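Putative fructosamine-3-kinase (Thermobifida fusca YX, PDB 3F7W) is a putative fructosamine-3-kinase, probably transferring phosphate to the sugar part of glycated amines, though its own substrate is not established. Local coordinates at residues A[254-266]-A[275-287]. Numbering follows the deposited sequence.
Sequences RIPLHQLHPLLVH and RTTLVDTARAALR
Thr281 and Leu260 interlock as knobs in holes where the last two helices of the chain, 251-270 and 275-286, pack in the helical part of this kinase-like fold. The short segments run roughly antiparallel, their axes coming within 7.9 Å at closest, with 138° between the N-to-C directions. The small Ala285 lets the backbones approach, its CA 5.1 Å from CA of Leu257 and its CB packing directly on Leu257 N. Thr281 enters a hole formed by Pro256, Gln259, Leu260 and Leu263. Its CG2, anti to the backbone N, points into the other helix and lies 3.6 Å from CB of Pro256. The same rotation (chi1 -56°) sets OG1 back beside its own helix, where it donates to the Thr277 carbonyl oxygen at 2.7 Å, above the carbonyl plane; Thr281 N reaches that oxygen from the opposite face. Leu260 returns the interlock, its CD2 3.7 Å from Ala282 N among Leu278, Thr281, Ala282 and Ala285. Toward the start of helix 275-286, Leu278 sends CD1 against CB of Leu263 and CG of Leu264, while its CD2 presses on CD2 of Leu264 at a tight 3.3 Å. Ile150 and Tyr153 of helix 141-159 also touch Leu264. A single water joins the helices by donating to both Gln259 OE1 and Thr281 OG1, while Gln259 NE2 is held by the Ala224 carbonyl of helix 219-229. With no direct hydrogen bond between the segments, shape and apolar burial carry most of the contact, and threonine suits its middle by packing a methyl while its hydroxyl keeps polar partners.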
ATOM      1  N   ARG A 254     -14.530  -3.732  13.164  1.00 25.35           N
ATOM      2  CA  ARG A 254     -13.840  -4.519  12.133  1.00 25.58           C
ATOM      3  C   ARG A 254     -12.378  -4.122  11.851  1.00 25.96           C
ATOM      4  O   ARG A 254     -11.709  -4.773  11.058  1.00 24.27           O
ATOM      5  CB  ARG A 254     -14.627  -4.470  10.821  1.00 26.87           C
ATOM      6  CG  ARG A 254     -15.973  -5.168  10.878  1.00 25.63           C
ATOM      7  CD  ARG A 254     -16.615  -5.264   9.487  1.00 27.41           C
ATOM      8  NE  ARG A 254     -16.877  -3.941   8.911  1.00 25.80           N
ATOM      9  CZ  ARG A 254     -17.986  -3.232   9.103  1.00 29.32           C
ATOM     10  NH1 ARG A 254     -18.983  -3.700   9.858  1.00 28.58           N
ATOM     11  NH2 ARG A 254     -18.105  -2.042   8.545  1.00 29.52           N
ATOM     12  N   ILE A 255     -11.880  -3.078  12.502  1.00 26.89           N
ATOM     13  CA  ILE A 255     -10.491  -2.654  12.287  1.00 27.69           C
ATOM     14  C   ILE A 255      -9.470  -3.786  12.484  1.00 26.68           C
ATOM     15  O   ILE A 255      -8.645  -3.996  11.609  1.00 26.19           O
ATOM     16  CB  ILE A 255     -10.131  -1.372  13.071  1.00 27.07           C
ATOM     17  CG1 ILE A 255     -10.939  -0.175  12.502  1.00 24.97           C
ATOM     18  CG2 ILE A 255      -8.600  -1.113  13.012  1.00 26.54           C
ATOM     19  CD1 ILE A 255     -10.816   1.084  13.289  1.00 28.98           C
ATOM     20  N   PRO A 256      -9.500  -4.522  13.611  1.00 27.10           N
ATOM     21  CA  PRO A 256      -8.542  -5.648  13.712  1.00 25.51           C
ATOM     22  C   PRO A 256      -8.564  -6.675  12.560  1.00 26.18           C
ATOM     23  O   PRO A 256      -7.489  -7.145  12.119  1.00 25.26           O
ATOM     24  CB  PRO A 256      -8.923  -6.326  15.042  1.00 25.64           C
ATOM     25  CG  PRO A 256      -9.620  -5.279  15.824  1.00 28.09           C
ATOM     26  CD  PRO A 256     -10.289  -4.355  14.841  1.00 26.28           C
ATOM     27  N   LEU A 257      -9.761  -7.040  12.101  1.00 24.97           N
ATOM     28  CA  LEU A 257      -9.917  -7.996  11.003  1.00 26.65           C
ATOM     29  C   LEU A 257      -9.079  -7.563   9.829  1.00 25.30           C
ATOM     30  O   LEU A 257      -8.319  -8.351   9.263  1.00 26.16           O
ATOM     31  CB  LEU A 257     -11.389  -8.109  10.587  1.00 27.01           C
ATOM     32  CG  LEU A 257     -11.711  -8.989   9.373  1.00 29.96           C
ATOM     33  CD1 LEU A 257     -11.373 -10.433   9.639  1.00 30.64           C
ATOM     34  CD2 LEU A 257     -13.189  -8.811   8.978  1.00 24.15           C
ATOM     35  N   HIS A 258      -9.207  -6.284   9.483  1.00 27.02           N
ATOM     36  CA  HIS A 258      -8.495  -5.713   8.338  1.00 26.90           C
ATOM     37  C   HIS A 258      -7.001  -5.485   8.533  1.00 26.92           C
ATOM     38  O   HIS A 258      -6.297  -5.204   7.557  1.00 27.44           O
ATOM     39  CB  HIS A 258      -9.156  -4.415   7.900  1.00 24.10           C
ATOM     40  CG  HIS A 258     -10.493  -4.625   7.270  1.00 26.00           C
ATOM     41  ND1 HIS A 258     -10.637  -5.157   6.009  1.00 25.30           N
ATOM     42  CD2 HIS A 258     -11.746  -4.403   7.732  1.00 27.79           C
ATOM     43  CE1 HIS A 258     -11.919  -5.252   5.719  1.00 29.15           C
ATOM     44  NE2 HIS A 258     -12.616  -4.806   6.749  1.00 26.60           N
ATOM     45  N   GLN A 259      -6.541  -5.587   9.781  1.00 24.74           N
ATOM     46  CA  GLN A 259      -5.143  -5.468  10.123  1.00 24.73           C
ATOM     47  C   GLN A 259      -4.401  -6.805  10.089  1.00 25.41           C
ATOM     48  O   GLN A 259      -3.175  -6.837  10.187  1.00 25.69           O
ATOM     49  CB  GLN A 259      -5.004  -4.827  11.516  1.00 24.53           C
ATOM     50  CG  GLN A 259      -5.429  -3.358  11.527  1.00 22.82           C
ATOM     51  CD  GLN A 259      -5.417  -2.689  12.889  1.00 23.56           C
ATOM     52  OE1 GLN A 259      -5.501  -3.354  13.924  1.00 24.76           O
ATOM     53  NE2 GLN A 259      -5.376  -1.354  12.892  1.00 22.32           N
ATOM     54  N   LEU A 260      -5.126  -7.904   9.930  1.00 25.02           N
ATOM     55  CA  LEU A 260      -4.488  -9.218   9.948  1.00 25.62           C
ATOM     56  C   LEU A 260      -3.542  -9.423   8.769  1.00 24.95           C
ATOM     57  O   LEU A 260      -2.437  -9.936   8.945  1.00 26.37           O
ATOM     58  CB  LEU A 260      -5.534 -10.336  10.031  1.00 25.16           C
ATOM     59  CG  LEU A 260      -6.342 -10.358  11.342  1.00 26.65           C
ATOM     60  CD1 LEU A 260      -7.404 -11.472  11.291  1.00 26.35           C
ATOM     61  CD2 LEU A 260      -5.458 -10.508  12.582  1.00 24.37           C
ATOM     62  N   HIS A 261      -3.951  -8.979   7.580  1.00 26.27           N
ATOM     63  CA  HIS A 261      -3.101  -9.125   6.394  1.00 26.84           C
ATOM     64  C   HIS A 261      -1.758  -8.399   6.595  1.00 23.84           C
ATOM     65  O   HIS A 261      -0.713  -9.034   6.503  1.00 25.01           O
ATOM     66  CB  HIS A 261      -3.817  -8.628   5.120  1.00 27.33           C
ATOM     67  CG  HIS A 261      -2.888  -8.380   3.978  1.00 26.62           C
ATOM     68  ND1 HIS A 261      -2.193  -9.402   3.349  1.00 26.53           N
ATOM     69  CD2 HIS A 261      -2.516  -7.229   3.365  1.00 29.24           C
ATOM     70  CE1 HIS A 261      -1.432  -8.880   2.397  1.00 29.83           C
ATOM     71  NE2 HIS A 261      -1.605  -7.567   2.391  1.00 27.33           N
ATOM     72  N   PRO A 262      -1.774  -7.065   6.856  1.00 27.94           N
ATOM     73  CA  PRO A 262      -0.480  -6.387   7.035  1.00 26.00           C
ATOM     74  C   PRO A 262       0.332  -6.958   8.151  1.00 26.02           C
ATOM     75  O   PRO A 262       1.556  -7.012   8.031  1.00 25.87           O
ATOM     76  CB  PRO A 262      -0.866  -4.929   7.345  1.00 26.99           C
ATOM     77  CG  PRO A 262      -2.289  -4.958   7.704  1.00 26.48           C
ATOM     78  CD  PRO A 262      -2.881  -6.107   6.935  1.00 25.83           C
ATOM     79  N   LEU A 263      -0.311  -7.383   9.246  1.00 24.91           N
ATOM     80  CA  LEU A 263       0.462  -7.937  10.352  1.00 25.30           C
ATOM     81  C   LEU A 263       1.182  -9.254  10.009  1.00 26.17           C
ATOM     82  O   LEU A 263       2.337  -9.480  10.440  1.00 24.33           O
ATOM     83  CB  LEU A 263      -0.392  -8.088  11.628  1.00 26.29           C
ATOM     84  CG  LEU A 263      -0.660  -6.733  12.316  1.00 25.29           C
ATOM     85  CD1 LEU A 263      -1.784  -6.885  13.365  1.00 26.21           C
ATOM     86  CD2 LEU A 263       0.657  -6.097  12.933  1.00 27.76           C
ATOM     87  N   LEU A 264       0.513 -10.116   9.252  1.00 23.48           N
ATOM     88  CA  LEU A 264       1.144 -11.335   8.754  1.00 25.24           C
ATOM     89  C   LEU A 264       2.303 -11.062   7.784  1.00 25.16           C
ATOM     90  O   LEU A 264       3.335 -11.742   7.831  1.00 25.32           O
ATOM     91  CB  LEU A 264       0.109 -12.244   8.097  1.00 23.40           C
ATOM     92  CG  LEU A 264      -0.821 -12.939   9.098  1.00 24.05           C
ATOM     93  CD1 LEU A 264      -2.063 -13.458   8.356  1.00 28.42           C
ATOM     94  CD2 LEU A 264      -0.102 -14.096   9.854  1.00 27.78           C
ATOM     95  N   VAL A 265       2.137 -10.062   6.931  1.00 25.07           N
ATOM     96  CA  VAL A 265       3.235  -9.638   6.066  1.00 26.58           C
ATOM     97  C   VAL A 265       4.419  -9.162   6.905  1.00 25.36           C
ATOM     98  O   VAL A 265       5.554  -9.505   6.608  1.00 28.17           O
ATOM     99  CB  VAL A 265       2.776  -8.558   5.060  1.00 27.33           C
ATOM    100  CG1 VAL A 265       3.985  -7.979   4.270  1.00 28.55           C
ATOM    101  CG2 VAL A 265       1.762  -9.171   4.105  1.00 29.18           C
ATOM    102  N   HIS A 266       4.157  -8.412   7.972  1.00 24.70           N
ATOM    103  CA  HIS A 266       5.250  -7.883   8.807  1.00 25.60           C
ATOM    104  C   HIS A 266       6.008  -9.019   9.507  1.00 24.14           C
ATOM    105  O   HIS A 266       7.247  -9.014   9.582  1.00 26.41           O
ATOM    106  CB  HIS A 266       4.736  -6.842   9.794  1.00 29.27           C
ATOM    107  CG  HIS A 266       4.032  -5.706   9.127  1.00 38.87           C
ATOM    108  ND1 HIS A 266       4.380  -5.257   7.864  1.00 48.67           N
ATOM    109  CD2 HIS A 266       2.985  -4.942   9.524  1.00 42.66           C
ATOM    110  CE1 HIS A 266       3.560  -4.286   7.506  1.00 38.36           C
ATOM    111  NE2 HIS A 266       2.720  -4.058   8.502  1.00 49.49           N
ATOM    112  N   ARG A 275       4.814 -10.589  16.219  1.00 30.64           N
ATOM    113  CA  ARG A 275       4.009 -11.751  16.582  1.00 29.31           C
ATOM    114  C   ARG A 275       2.943 -11.449  17.626  1.00 28.43           C
ATOM    115  O   ARG A 275       1.769 -11.789  17.436  1.00 27.51           O
ATOM    116  CB  ARG A 275       4.891 -12.904  17.068  1.00 27.18           C
ATOM    117  CG  ARG A 275       4.081 -14.120  17.515  1.00 30.16           C
ATOM    118  CD  ARG A 275       4.913 -15.205  18.155  1.00 30.92           C
ATOM    119  NE  ARG A 275       4.037 -16.228  18.723  1.00 33.55           N
ATOM    120  CZ  ARG A 275       3.488 -16.173  19.937  1.00 37.58           C
ATOM    121  NH1 ARG A 275       3.745 -15.166  20.763  1.00 32.24           N
ATOM    122  NH2 ARG A 275       2.680 -17.142  20.334  1.00 38.45           N
ATOM    123  N   THR A 276       3.328 -10.863  18.759  1.00 28.01           N
ATOM    124  CA  THR A 276       2.326 -10.658  19.804  1.00 29.29           C
ATOM    125  C   THR A 276       1.190  -9.732  19.310  1.00 27.93           C
ATOM    126  O   THR A 276       0.019  -9.959  19.621  1.00 28.33           O
ATOM    127  CB  THR A 276       2.927 -10.180  21.147  1.00 29.45           C
ATOM    128  OG1 THR A 276       3.555  -8.916  20.958  1.00 38.23           O
ATOM    129  CG2 THR A 276       3.955 -11.181  21.649  1.00 30.16           C
ATOM    130  N   THR A 277       1.522  -8.734  18.502  1.00 28.45           N
ATOM    131  CA  THR A 277       0.476  -7.842  17.959  1.00 29.54           C
ATOM    132  C   THR A 277      -0.471  -8.643  17.046  1.00 27.05           C
ATOM    133  O   THR A 277      -1.701  -8.494  17.094  1.00 25.57           O
ATOM    134  CB  THR A 277       1.061  -6.673  17.169  1.00 32.48           C
ATOM    135  OG1 THR A 277       1.986  -5.953  17.993  1.00 40.36           O
ATOM    136  CG2 THR A 277      -0.063  -5.725  16.697  1.00 29.21           C
ATOM    137  N   LEU A 278       0.110  -9.490  16.212  1.00 26.63           N
ATOM    138  CA  LEU A 278      -0.705 -10.377  15.375  1.00 25.67           C
ATOM    139  C   LEU A 278      -1.661 -11.203  16.238  1.00 24.91           C
ATOM    140  O   LEU A 278      -2.867 -11.260  15.969  1.00 23.74           O
ATOM    141  CB  LEU A 278       0.196 -11.288  14.531  1.00 24.58           C
ATOM    142  CG  LEU A 278      -0.561 -12.341  13.716  1.00 25.69           C
ATOM    143  CD1 LEU A 278      -1.520 -11.708  12.717  1.00 24.23           C
ATOM    144  CD2 LEU A 278       0.409 -13.291  13.057  1.00 30.60           C
ATOM    145  N   VAL A 279      -1.130 -11.843  17.286  1.00 25.96           N
ATOM    146  CA  VAL A 279      -1.949 -12.695  18.139  1.00 26.73           C
ATOM    147  C   VAL A 279      -3.056 -11.887  18.798  1.00 25.47           C
ATOM    148  O   VAL A 279      -4.214 -12.289  18.784  1.00 23.18           O
ATOM    149  CB  VAL A 279      -1.118 -13.441  19.211  1.00 27.94           C
ATOM    150  CG1 VAL A 279      -2.042 -14.169  20.224  1.00 30.96           C
ATOM    151  CG2 VAL A 279      -0.151 -14.412  18.524  1.00 25.60           C
ATOM    152  N   ASP A 280      -2.689 -10.737  19.352  1.00 25.44           N
ATOM    153  CA  ASP A 280      -3.645  -9.892  20.064  1.00 27.47           C
ATOM    154  C   ASP A 280      -4.757  -9.427  19.118  1.00 26.02           C
ATOM    155  O   ASP A 280      -5.923  -9.343  19.505  1.00 23.59           O
ATOM    156  CB  ASP A 280      -2.934  -8.676  20.647  1.00 27.08           C
ATOM    157  CG  ASP A 280      -2.012  -9.021  21.824  1.00 37.81           C
ATOM    158  OD1 ASP A 280      -2.055 -10.165  22.330  1.00 35.62           O
ATOM    159  OD2 ASP A 280      -1.225  -8.135  22.220  1.00 38.82           O
ATOM    160  N   THR A 281      -4.368  -9.102  17.880  1.00 26.18           N
ATOM    161  CA  THR A 281      -5.315  -8.583  16.870  1.00 26.17           C
ATOM    162  C   THR A 281      -6.294  -9.685  16.390  1.00 26.85           C
ATOM    163  O   THR A 281      -7.491  -9.434  16.189  1.00 25.85           O
ATOM    164  CB  THR A 281      -4.536  -7.907  15.700  1.00 26.46           C
ATOM    165  OG1 THR A 281      -3.688  -6.878  16.231  1.00 28.37           O
ATOM    166  CG2 THR A 281      -5.471  -7.286  14.656  1.00 24.17           C
ATOM    167  N   ALA A 282      -5.771 -10.897  16.204  1.00 27.34           N
ATOM    168  CA  ALA A 282      -6.579 -12.067  15.885  1.00 25.87           C
ATOM    169  C   ALA A 282      -7.595 -12.319  16.993  1.00 26.03           C
ATOM    170  O   ALA A 282      -8.780 -12.497  16.727  1.00 24.32           O
ATOM    171  CB  ALA A 282      -5.685 -13.297  15.693  1.00 24.83           C
ATOM    172  N   ARG A 283      -7.137 -12.324  18.247  1.00 23.95           N
ATOM    173  CA  ARG A 283      -8.063 -12.455  19.374  1.00 27.01           C
ATOM    174  C   ARG A 283      -9.156 -11.387  19.375  1.00 27.91           C
ATOM    175  O   ARG A 283     -10.330 -11.686  19.612  1.00 27.25           O
ATOM    176  CB  ARG A 283      -7.299 -12.416  20.693  1.00 26.49           C
ATOM    177  CG  ARG A 283      -6.602 -13.709  20.955  1.00 31.15           C
ATOM    178  CD  ARG A 283      -5.654 -13.632  22.107  1.00 35.50           C
ATOM    179  NE  ARG A 283      -5.201 -14.980  22.410  1.00 42.77           N
ATOM    180  CZ  ARG A 283      -4.060 -15.272  23.024  1.00 48.20           C
ATOM    181  NH1 ARG A 283      -3.233 -14.310  23.436  1.00 53.41           N
ATOM    182  NH2 ARG A 283      -3.746 -16.546  23.237  1.00 47.03           N
ATOM    183  N   ALA A 284      -8.752 -10.149  19.107  1.00 26.08           N
ATOM    184  CA  ALA A 284      -9.678  -9.026  19.048  1.00 27.61           C
ATOM    185  C   ALA A 284     -10.700  -9.173  17.911  1.00 25.80           C
ATOM    186  O   ALA A 284     -11.892  -8.924  18.104  1.00 27.00           O
ATOM    187  CB  ALA A 284      -8.901  -7.698  18.929  1.00 25.46           C
ATOM    188  N   ALA A 285     -10.229  -9.555  16.726  1.00 26.14           N
ATOM    189  CA  ALA A 285     -11.117  -9.851  15.604  1.00 25.70           C
ATOM    190  C   ALA A 285     -12.163 -10.913  15.980  1.00 28.08           C
ATOM    191  O   ALA A 285     -13.351 -10.793  15.655  1.00 26.69           O
ATOM    192  CB  ALA A 285     -10.306 -10.311  14.385  1.00 26.90           C
ATOM    193  N   LEU A 286     -11.723 -11.965  16.656  1.00 31.44           N
ATOM    194  CA  LEU A 286     -12.651 -13.056  17.009  1.00 33.99           C
ATOM    195  C   LEU A 286     -13.793 -12.597  17.898  1.00 36.11           C
ATOM    196  O   LEU A 286     -14.909 -13.098  17.788  1.00 38.48           O
ATOM    197  CB  LEU A 286     -11.928 -14.206  17.697  1.00 33.96           C
ATOM    198  CG  LEU A 286     -11.455 -15.359  16.825  1.00 39.44           C
ATOM    199  CD1 LEU A 286     -11.045 -16.522  17.739  1.00 43.56           C
ATOM    200  CD2 LEU A 286     -12.542 -15.795  15.853  1.00 41.63           C
ATOM    201  N   ARG A 287     -13.511 -11.663  18.794  1.00 37.21           N
ATOM    202  CA  ARG A 287     -14.506 -11.239  19.759  1.00 38.17           C
ATOM    203  C   ARG A 287     -15.202  -9.956  19.314  1.00 37.30           C
ATOM    204  O   ARG A 287     -15.961  -9.381  20.083  1.00 33.94           O
ATOM    205  CB  ARG A 287     -13.857 -11.061  21.135  1.00 39.53           C
ATOM    206  CG  ARG A 287     -12.969  -9.856  21.252  1.00 38.44           C
ATOM    207  CD  ARG A 287     -12.320  -9.774  22.614  1.00 40.47           C
ATOM    208  NE  ARG A 287     -11.337  -8.693  22.638  1.00 44.48           N
ATOM    209  CZ  ARG A 287     -10.020  -8.843  22.782  1.00 42.08           C
ATOM    210  NH1 ARG A 287      -9.466 -10.042  22.966  1.00 47.79           N
ATOM    211  NH2 ARG A 287      -9.252  -7.766  22.780  1.00 45.19           N
TER
HETATM  212  O   HOH W   1      -3.810  -4.327  15.872  1.00 32.41           O